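Local coordinates for protein aminoglycoside-O-phosphotransferase VIII (PDB 4H05) that probably phosphorylates the 3'-hydroxyl of aminoglycoside antibiotics, using ATP and magnesium, and so confers resistance to them, at residues 93-98 with 195-200; 21-26 with 34-39; 16-21 with 43-48. All coordinates share one frame; numbering follows the deposited sequence.

Contacts 2 and 3 belong to one antiparallel sheet, where strands 35-40 and 43-50 are neighbours; they share C21. Contact 1 lies where the chain leaves that sheet, and it joins the linker after strand 86-93 to a strand of the other lobe. Contact 2 is a surface hairpin, rich in backbone bonds, with an aromatic face and a charged face. Contact 3 is smaller and partly buried, and has no direct hydrogen bond across it. Contact 1 is also partly buried, with a short backbone pairing between an apolar side and an exposed one. E44 of segment 43-48 reaches both others, by a salt bridge to R37 and a probable backbone bond to A94.

Contact 1: 93-98 with 195-200; sequences EAVPGR and NVLLDP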
loop_
_atom_site.group_PDB
_atom_site.type_symbol
_atom_site.label_atom_id
_atom_site.label_comp_id
_atom_site.label_asym_id
_atom_site.label_seq_id
_atom_site.Cartn_x
_atom_site.Cartn_y
_atom_site.Cartn_z
ATOM N N GLU A 93 7.270 15.127 1.463
ATOM C CA GLU A 93 7.845 15.282 2.787
ATOM C C GLU A 93 7.888 13.931 3.420
ATOM O O GLU A 93 7.001 13.155 3.182
ATOM C CB GLU A 93 6.981 16.238 3.614
ATOM C CG GLU A 93 7.049 17.622 2.983
ATOM C CD GLU A 93 6.358 18.710 3.787
ATOM O OE1 GLU A 93 5.650 18.366 4.747
ATOM O OE2 GLU A 93 6.522 19.894 3.423
ATOM N N ALA A 94 8.947 13.621 4.166
ATOM C CA ALA A 94 9.080 12.333 4.784
ATOM C C ALA A 94 8.000 12.281 5.857
ATOM O O ALA A 94 7.582 13.347 6.304
ATOM C CB ALA A 94 10.469 12.192 5.405
ATOM N N VAL A 95 7.510 11.078 6.193
ATOM C CA VAL A 95 6.524 10.883 7.309
ATOM C C VAL A 95 7.308 10.497 8.565
ATOM O O VAL A 95 8.070 9.562 8.508
ATOM C CB VAL A 95 5.499 9.728 6.988
ATOM C CG1 VAL A 95 4.482 9.552 8.118
ATOM C CG2 VAL A 95 4.772 10.009 5.691
ATOM N N PRO A 96 7.133 11.206 9.698
ATOM C CA PRO A 96 7.984 10.818 10.801
ATOM C C PRO A 96 7.528 9.497 11.373
ATOM O O PRO A 96 6.545 8.972 10.936
ATOM C CB PRO A 96 7.797 11.946 11.835
ATOM C CG PRO A 96 6.472 12.562 11.457
ATOM C CD PRO A 96 6.379 12.430 9.964
ATOM N N GLY A 97 8.313 8.931 12.279
ATOM C CA GLY A 97 7.918 7.833 13.075
ATOM C C GLY A 97 8.438 6.515 12.558
ATOM O O GLY A 97 9.377 6.477 11.774
ATOM N N ARG A 98 7.840 5.425 13.055
ATOM C CA ARG A 98 8.330 4.097 12.786
ATOM C C ARG A 98 7.220 3.292 12.069
ATOM O O ARG A 98 6.045 3.386 12.429
ATOM C CB ARG A 98 8.703 3.427 14.096
ATOM C CG ARG A 98 9.081 1.954 13.954
ATOM C CD ARG A 98 9.246 1.347 15.343
ATOM N NE ARG A 98 10.127 2.119 16.209
ATOM C CZ ARG A 98 9.955 2.273 17.527
ATOM N NH1 ARG A 98 8.916 1.743 18.153
ATOM N NH2 ARG A 98 10.844 2.973 18.242
ATOM N N ASN A 195 3.261 0.139 4.982
ATOM C CA ASN A 195 2.803 1.402 4.446
ATOM C C ASN A 195 2.132 2.322 5.449
ATOM O O ASN A 195 1.431 3.325 5.083
ATOM C CB ASN A 195 1.837 0.960 3.344
ATOM C CG ASN A 195 2.586 0.361 2.217
ATOM O OD1 ASN A 195 3.731 0.764 2.060
ATOM N ND2 ASN A 195 1.989 -0.562 1.428
ATOM N N VAL A 196 2.281 1.969 6.731
ATOM C CA VAL A 196 1.720 2.769 7.842
ATOM C C VAL A 196 2.820 3.065 8.862
ATOM O O VAL A 196 3.543 2.168 9.354
ATOM C CB VAL A 196 0.586 2.042 8.552
ATOM C CG1 VAL A 196 -0.073 2.938 9.593
ATOM C CG2 VAL A 196 -0.453 1.564 7.556
ATOM N N LEU A 197 2.994 4.342 9.109
ATOM C CA LEU A 197 4.006 4.765 10.021
ATOM C C LEU A 197 3.289 5.353 11.229
ATOM O O LEU A 197 2.154 5.834 11.134
ATOM C CB LEU A 197 4.900 5.806 9.360
ATOM C CG LEU A 197 6.041 5.276 8.464
ATOM C CD1 LEU A 197 5.652 5.576 7.067
ATOM C CD2 LEU A 197 7.401 5.888 8.668
ATOM N N LEU A 198 3.941 5.275 12.360
ATOM C CA LEU A 198 3.345 5.712 13.556
ATOM C C LEU A 198 4.325 6.313 14.586
ATOM O O LEU A 198 5.552 6.112 14.566
ATOM C CB LEU A 198 2.512 4.586 14.183
ATOM C CG LEU A 198 2.110 3.177 13.818
ATOM C CD1 LEU A 198 0.615 2.980 14.058
ATOM C CD2 LEU A 198 2.649 2.621 12.496
ATOM N N ASP A 199 3.777 7.086 15.495
ATOM C CA ASP A 199 4.655 7.798 16.442
ATOM C C ASP A 199 5.237 6.718 17.393
ATOM O O ASP A 199 4.472 5.901 17.890
ATOM C CB ASP A 199 3.794 8.838 17.173
ATOM C CG ASP A 199 4.536 9.533 18.293
ATOM O OD1 ASP A 199 4.887 10.681 18.109
ATOM O OD2 ASP A 199 4.796 8.901 19.304
ATOM N N PRO A 200 6.551 6.675 17.618
ATOM C CA PRO A 200 7.075 5.578 18.489
ATOM C C PRO A 200 6.620 5.651 19.952
ATOM O O PRO A 200 6.592 4.629 20.648
ATOM C CB PRO A 200 8.611 5.670 18.382
ATOM C CG PRO A 200 8.890 6.711 17.341
ATOM C CD PRO A 200 7.612 7.376 16.869
#
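R98 and L198 join the two segments through their backbones as an antiparallel hydrogen-bonded pair. R98 N donates to L198 O over 2.8 Å, and L198 N returns a bond to R98 O of the same length. The first bond is the straighter, 168° at the hydrogen against 149°.

The side of L197 is closely packed and buried. Its CB lies 4.0 Å from CG1 of V95, and the two side chains cross obliquely. V95 has CG1 anti to its backbone N (chi1 -179°), which places that methyl beside L197 CB. The other end of L197 is wrapped by the linker backbone: CD2 is 3.7 Å from V95 O and about as far from G97 O. L198 turns to the same face of the pairing as R98, and its CD2 is 3.5 Å from R98 O. Both leucines and V95 are buried, and T206 of strand 205-208 adds to the packing of V95 and L197.

G97 stands at the exposed border, its CA 3.3 Å from L198 O in a CA-H...O contact. With no side chain, G97 can sit against that carbonyl. Beyond it the contact is more open to solvent and rests on one proline carbon. P200 is exposed, and its CB lies over one face of the R98 guanidinium, 3.5 Å from NH2 and offset toward the rim. R98 also makes a cation-pi contact with W104.

N195, just before the strand, is a predicted magnesium ligand, and its ND2 is hydrogen-bonded to the backbone O of D190, the predicted proton acceptor. The arm 93-98 corresponds to the interlobe linker of the protein kinase-like fold, here paired with the strand after the probable catalytic loop.

Contact 2: 21-26 with 34-39; sequences CEWVVV and GVYRLR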
loop_
_atom_site.group_PDB
_atom_site.type_symbol
_atom_site.label_atom_id
_atom_site.label_comp_id
_atom_site.label_asym_id
_atom_site.label_seq_id
_atom_site.Cartn_x
_atom_site.Cartn_y
_atom_site.Cartn_z
ATOM N N CYS A 21 21.208 17.689 -0.099
ATOM C CA CYS A 21 20.464 16.612 0.519
ATOM C C CYS A 21 21.237 15.321 0.295
ATOM O O CYS A 21 21.687 15.013 -0.813
ATOM C CB CYS A 21 19.013 16.527 0.017
ATOM S SG CYS A 21 17.941 17.780 0.783
ATOM N N GLU A 22 21.365 14.569 1.376
ATOM C CA GLU A 22 21.946 13.273 1.319
ATOM C C GLU A 22 20.903 12.196 1.003
ATOM O O GLU A 22 19.889 12.130 1.600
ATOM C CB GLU A 22 22.630 12.943 2.625
ATOM C CG GLU A 22 23.122 11.493 2.702
ATOM C CD GLU A 22 23.953 11.260 3.964
ATOM O OE1 GLU A 22 23.376 11.253 5.092
ATOM O OE2 GLU A 22 25.185 11.068 3.800
ATOM N N TRP A 23 21.249 11.334 0.046
ATOM C CA TRP A 23 20.438 10.235 -0.394
ATOM C C TRP A 23 20.658 8.930 0.287
ATOM O O TRP A 23 21.707 8.362 0.196
ATOM C CB TRP A 23 20.673 10.033 -1.874
ATOM C CG TRP A 23 20.092 11.121 -2.729
ATOM C CD1 TRP A 23 20.409 12.469 -2.735
ATOM C CD2 TRP A 23 19.079 10.969 -3.804
ATOM N NE1 TRP A 23 19.693 13.126 -3.692
ATOM C CE2 TRP A 23 18.868 12.298 -4.347
ATOM C CE3 TRP A 23 18.381 9.894 -4.341
ATOM C CZ2 TRP A 23 18.013 12.533 -5.375
ATOM C CZ3 TRP A 23 17.476 10.148 -5.366
ATOM C CH2 TRP A 23 17.295 11.450 -5.864
ATOM N N VAL A 24 19.603 8.363 0.855
ATOM C CA VAL A 24 19.665 7.067 1.480
ATOM C C VAL A 24 18.789 6.085 0.713
ATOM O O VAL A 24 17.607 6.354 0.431
ATOM C CB VAL A 24 19.164 7.154 2.877
ATOM C CG1 VAL A 24 19.384 5.834 3.599
ATOM C CG2 VAL A 24 19.877 8.313 3.572
ATOM N N VAL A 25 19.373 4.961 0.332
ATOM C CA VAL A 25 18.610 3.965 -0.372
ATOM C C VAL A 25 17.782 3.206 0.610
ATOM O O VAL A 25 18.298 2.750 1.620
ATOM C CB VAL A 25 19.490 3.031 -1.116
ATOM C CG1 VAL A 25 18.666 1.854 -1.623
ATOM C CG2 VAL A 25 20.105 3.829 -2.257
ATOM N N VAL A 26 16.480 3.153 0.372
ATOM C CA VAL A 26 15.605 2.373 1.243
ATOM C C VAL A 26 15.097 1.152 0.478
ATOM O O VAL A 26 14.813 0.139 1.095
ATOM C CB VAL A 26 14.522 3.216 2.002
ATOM C CG1 VAL A 26 14.436 4.642 1.490
ATOM C CG2 VAL A 26 13.154 2.521 2.015
ATOM N N GLY A 34 14.032 2.855 -7.344
ATOM C CA GLY A 34 13.098 2.640 -6.267
ATOM C C GLY A 34 12.758 3.815 -5.352
ATOM O O GLY A 34 12.058 4.741 -5.740
ATOM N N VAL A 35 13.205 3.694 -4.103
ATOM C CA VAL A 35 12.709 4.457 -2.992
ATOM C C VAL A 35 13.907 4.998 -2.226
ATOM O O VAL A 35 14.788 4.238 -1.876
ATOM C CB VAL A 35 11.859 3.570 -2.053
ATOM C CG1 VAL A 35 11.437 4.357 -0.780
ATOM C CG2 VAL A 35 10.611 3.039 -2.798
ATOM N N TYR A 36 13.933 6.310 -1.971
ATOM C CA TYR A 36 14.995 6.957 -1.226
ATOM C C TYR A 36 14.455 7.904 -0.165
ATOM O O TYR A 36 13.364 8.476 -0.334
ATOM C CB TYR A 36 15.916 7.757 -2.175
ATOM C CG TYR A 36 16.393 6.985 -3.379
ATOM C CD1 TYR A 36 17.595 6.339 -3.361
ATOM C CD2 TYR A 36 15.632 6.936 -4.530
ATOM C CE1 TYR A 36 18.039 5.609 -4.446
ATOM C CE2 TYR A 36 16.075 6.240 -5.637
ATOM C CZ TYR A 36 17.280 5.560 -5.573
ATOM O OH TYR A 36 17.720 4.870 -6.656
ATOM N N ARG A 37 15.233 8.048 0.898
ATOM C CA ARG A 37 15.114 9.051 1.926
ATOM C C ARG A 37 16.208 10.090 1.730
ATOM O O ARG A 37 17.421 9.741 1.676
ATOM C CB ARG A 37 15.276 8.396 3.262
ATOM C CG ARG A 37 15.177 9.345 4.451
ATOM C CD ARG A 37 15.476 8.582 5.755
ATOM N NE ARG A 37 14.352 7.691 6.068
ATOM C CZ ARG A 37 13.232 8.067 6.706
ATOM N NH1 ARG A 37 12.273 7.177 6.938
ATOM N NH2 ARG A 37 13.058 9.329 7.115
ATOM N N LEU A 38 15.794 11.339 1.522
ATOM C CA LEU A 38 16.722 12.451 1.287
ATOM C C LEU A 38 16.692 13.285 2.506
ATOM O O LEU A 38 15.632 13.694 2.935
ATOM C CB LEU A 38 16.319 13.360 0.152
ATOM C CG LEU A 38 16.788 13.055 -1.242
ATOM C CD1 LEU A 38 16.351 11.576 -1.537
ATOM C CD2 LEU A 38 16.234 14.135 -2.207
ATOM N N ARG A 39 17.858 13.621 3.021
ATOM C CA ARG A 39 17.926 14.337 4.279
ATOM C C ARG A 39 19.051 15.333 4.346
ATOM O O ARG A 39 20.154 15.054 3.884
ATOM C CB ARG A 39 18.100 13.344 5.398
ATOM C CG ARG A 39 19.315 12.464 5.263
ATOM C CD ARG A 39 19.377 11.475 6.417
ATOM N NE ARG A 39 20.663 10.778 6.414
ATOM C CZ ARG A 39 20.892 9.575 6.940
ATOM N NH1 ARG A 39 19.892 8.885 7.512
ATOM N NH2 ARG A 39 22.133 9.061 6.912
#
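L38 packs over one face of the W23 indole in a CH-pi contact, on one side of a beta hairpin, the first two strands of the kinase-like N-terminal lobe. L38 CG sits 3.8 Å from the centroid of the W23 five-membered ring, 8° off its normal. The six-membered ring of W23 turns its edge to the face of Y36, a T-shaped pair with centroids 5.1 Å apart and planes at 64°. V25 CG2 meets the Y36 ring at its edge, 3.5 Å from CE1.

Beneath, E22 with R39 and V24 with R37 are hydrogen-bonded backbone pairs, and V26 N bonds to V35 O.

Further out, helix 6-17 covers the aromatic face: L11 and L14 touch W23, and R15 makes a cation-pi contact with it. R37 forms a salt bridge with E44 of the next strand.

On the charged face, R39 has CG between its backbone N and carbonyl carbon (chi1 58°), and the chain then extends to NE alongside E22. In their salt bridge E22 OE1 lies in the guanidinium plane, 3.1 Å from both NE, on the anti side, and NH2, above the carboxylate plane; V24 CG2 lies over the guanidinium centre, 3.7 Å from CZ.

Contact 3: 16-21 with 43-48; sequences GRYPGC and RELFVK
Y18 meets the tip of L45 with the CD1-CE1 bond of its ring. CD1 of the leucine is 3.5 Å from Y18 CD1 and 3.6 Å from Y18 CE1, and it approaches the ring obliquely. The two side chains cross at about a right angle. CB of Y18 points toward the strand, and chi1 of -59° sets CG beside the backbone N. Both residues are buried. V79 of strand 78-83, an outermost strand of the sheet, touches both, and L38 and V91 also pack on Y18. At the far end of the ring, Y18 OH is hydrogen-bonded to E80.

R43 lies on the outer side of this apolar patch. It is exposed and poorly ordered, and its modelled approach to C21 SG is too short to be trusted. As modelled, its NH1 is near the plane of the Y18 ring, at the edge, 4.1 Å from CD1. No direct hydrogen bond crosses the contact. In the model a water joins the segments: it donates to R17 O at 2.6 Å and accepts from R43 NH1 at 3.1 Å.

A type II turn from Y18 to C21 shapes the first segment. C21 N is bonded back to Y18 O over 3.2 Å, and G20 takes the positive phi (77°) of the third turn position. The turn reverses the chain after helix 6-17 and leads it into strand 22-25. The contact thus packs the connection between helix and first strand against the third strand of the antiparallel sheet of the kinase-like N-terminal lobe.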
loop_
_atom_site.group_PDB
_atom_site.type_symbol
_atom_site.label_atom_id
_atom_site.label_comp_id
_atom_site.label_asym_id
_atom_site.label_seq_id
_atom_site.Cartn_x
_atom_site.Cartn_y
_atom_site.Cartn_z
ATOM N N GLY A 16 19.908 17.502 -8.603
ATOM C CA GLY A 16 20.049 19.008 -8.701
ATOM C C GLY A 16 18.918 19.859 -8.060
ATOM O O GLY A 16 19.125 21.009 -7.652
ATOM N N ARG A 17 17.716 19.320 -7.923
ATOM C CA ARG A 17 16.659 20.089 -7.332
ATOM C C ARG A 17 16.699 20.040 -5.813
ATOM O O ARG A 17 16.038 20.837 -5.148
ATOM C CB ARG A 17 15.291 19.532 -7.766
ATOM C CG ARG A 17 14.831 19.795 -9.215
ATOM C CD ARG A 17 13.366 19.329 -9.409
ATOM N NE ARG A 17 13.349 18.854 -10.737
ATOM C CZ ARG A 17 12.950 17.683 -11.178
ATOM N NH1 ARG A 17 12.363 16.815 -10.423
ATOM N NH2 ARG A 17 13.112 17.419 -12.470
ATOM N N TYR A 18 17.411 19.075 -5.250
ATOM C CA TYR A 18 17.538 18.937 -3.777
ATOM C C TYR A 18 19.033 19.027 -3.351
ATOM O O TYR A 18 19.552 18.119 -2.804
ATOM C CB TYR A 18 16.848 17.614 -3.321
ATOM C CG TYR A 18 15.425 17.707 -3.739
ATOM C CD1 TYR A 18 14.537 18.444 -2.989
ATOM C CD2 TYR A 18 15.009 17.221 -4.959
ATOM C CE1 TYR A 18 13.251 18.621 -3.420
ATOM C CE2 TYR A 18 13.718 17.407 -5.403
ATOM C CZ TYR A 18 12.855 18.120 -4.641
ATOM O OH TYR A 18 11.549 18.362 -5.071
ATOM N N PRO A 19 19.688 20.165 -3.572
ATOM C CA PRO A 19 21.120 20.225 -3.311
ATOM C C PRO A 19 21.352 20.209 -1.858
ATOM O O PRO A 19 20.509 20.693 -1.088
ATOM C CB PRO A 19 21.535 21.589 -3.882
ATOM C CG PRO A 19 20.301 22.437 -3.757
ATOM C CD PRO A 19 19.155 21.468 -4.027
ATOM N N GLY A 20 22.475 19.619 -1.467
ATOM C CA GLY A 20 22.817 19.523 -0.060
ATOM C C GLY A 20 22.025 18.443 0.641
ATOM O O GLY A 20 22.135 18.299 1.863
ATOM N N CYS A 21 21.208 17.689 -0.099
ATOM C CA CYS A 21 20.464 16.612 0.519
ATOM C C CYS A 21 21.237 15.321 0.295
ATOM O O CYS A 21 21.687 15.013 -0.813
ATOM C CB CYS A 21 19.013 16.527 0.017
ATOM S SG CYS A 21 17.941 17.780 0.783
ATOM N N ARG A 43 15.358 18.874 7.222
ATOM C CA ARG A 43 14.176 18.440 6.438
ATOM C C ARG A 43 14.525 17.044 5.896
ATOM O O ARG A 43 15.735 16.708 5.701
ATOM C CB ARG A 43 13.820 19.409 5.282
ATOM C CG ARG A 43 14.954 19.688 4.284
ATOM C CD ARG A 43 14.550 19.739 2.797
ATOM N NE ARG A 43 15.743 19.792 1.911
ATOM C CZ ARG A 43 15.833 20.409 0.710
ATOM N NH1 ARG A 43 14.779 21.047 0.172
ATOM N NH2 ARG A 43 16.998 20.396 0.020
ATOM N N GLU A 44 13.493 16.232 5.708
ATOM C CA GLU A 44 13.607 14.876 5.167
ATOM C C GLU A 44 12.526 14.760 4.185
ATOM O O GLU A 44 11.459 15.250 4.446
ATOM C CB GLU A 44 13.459 13.759 6.207
ATOM C CG GLU A 44 14.640 13.711 7.159
ATOM C CD GLU A 44 15.166 12.310 7.510
ATOM O OE1 GLU A 44 14.648 11.273 7.010
ATOM O OE2 GLU A 44 16.156 12.255 8.298
ATOM N N LEU A 45 12.864 14.213 3.006
ATOM C CA LEU A 45 11.932 13.869 1.947
ATOM C C LEU A 45 12.001 12.386 1.659
ATOM O O LEU A 45 13.042 11.716 1.801
ATOM C CB LEU A 45 12.254 14.596 0.667
ATOM C CG LEU A 45 12.401 16.109 0.905
ATOM C CD1 LEU A 45 12.988 16.783 -0.292
ATOM C CD2 LEU A 45 11.048 16.795 1.210
ATOM N N PHE A 46 10.888 11.885 1.193
ATOM C CA PHE A 46 10.847 10.601 0.543
ATOM C C PHE A 46 10.785 10.784 -0.975
ATOM O O PHE A 46 9.971 11.593 -1.485
ATOM C CB PHE A 46 9.545 9.865 0.969
ATOM C CG PHE A 46 9.492 9.391 2.398
ATOM C CD1 PHE A 46 8.266 8.892 2.917
ATOM C CD2 PHE A 46 10.603 9.430 3.267
ATOM C CE1 PHE A 46 8.171 8.443 4.235
ATOM C CE2 PHE A 46 10.486 8.978 4.586
ATOM C CZ PHE A 46 9.264 8.483 5.064
ATOM N N VAL A 47 11.560 9.988 -1.718
ATOM C CA VAL A 47 11.614 10.061 -3.212
ATOM C C VAL A 47 11.427 8.680 -3.769
ATOM O O VAL A 47 12.071 7.733 -3.319
ATOM C CB VAL A 47 12.935 10.597 -3.721
ATOM C CG1 VAL A 47 13.037 10.415 -5.218
ATOM C CG2 VAL A 47 13.159 12.040 -3.253
ATOM N N LYS A 48 10.459 8.552 -4.666
ATOM C CA LYS A 48 10.136 7.301 -5.325
ATOM C C LYS A 48 10.343 7.559 -6.809
ATOM O O LYS A 48 9.902 8.570 -7.339
ATOM C CB LYS A 48 8.676 6.853 -5.059
ATOM C CG LYS A 48 8.462 6.324 -3.650
ATOM C CD LYS A 48 7.035 5.942 -3.244
ATOM C CE LYS A 48 6.320 5.094 -4.243
ATOM N NZ LYS A 48 4.933 4.798 -3.795
HETATM O O HOH W 1 14.879 21.546 -2.879
#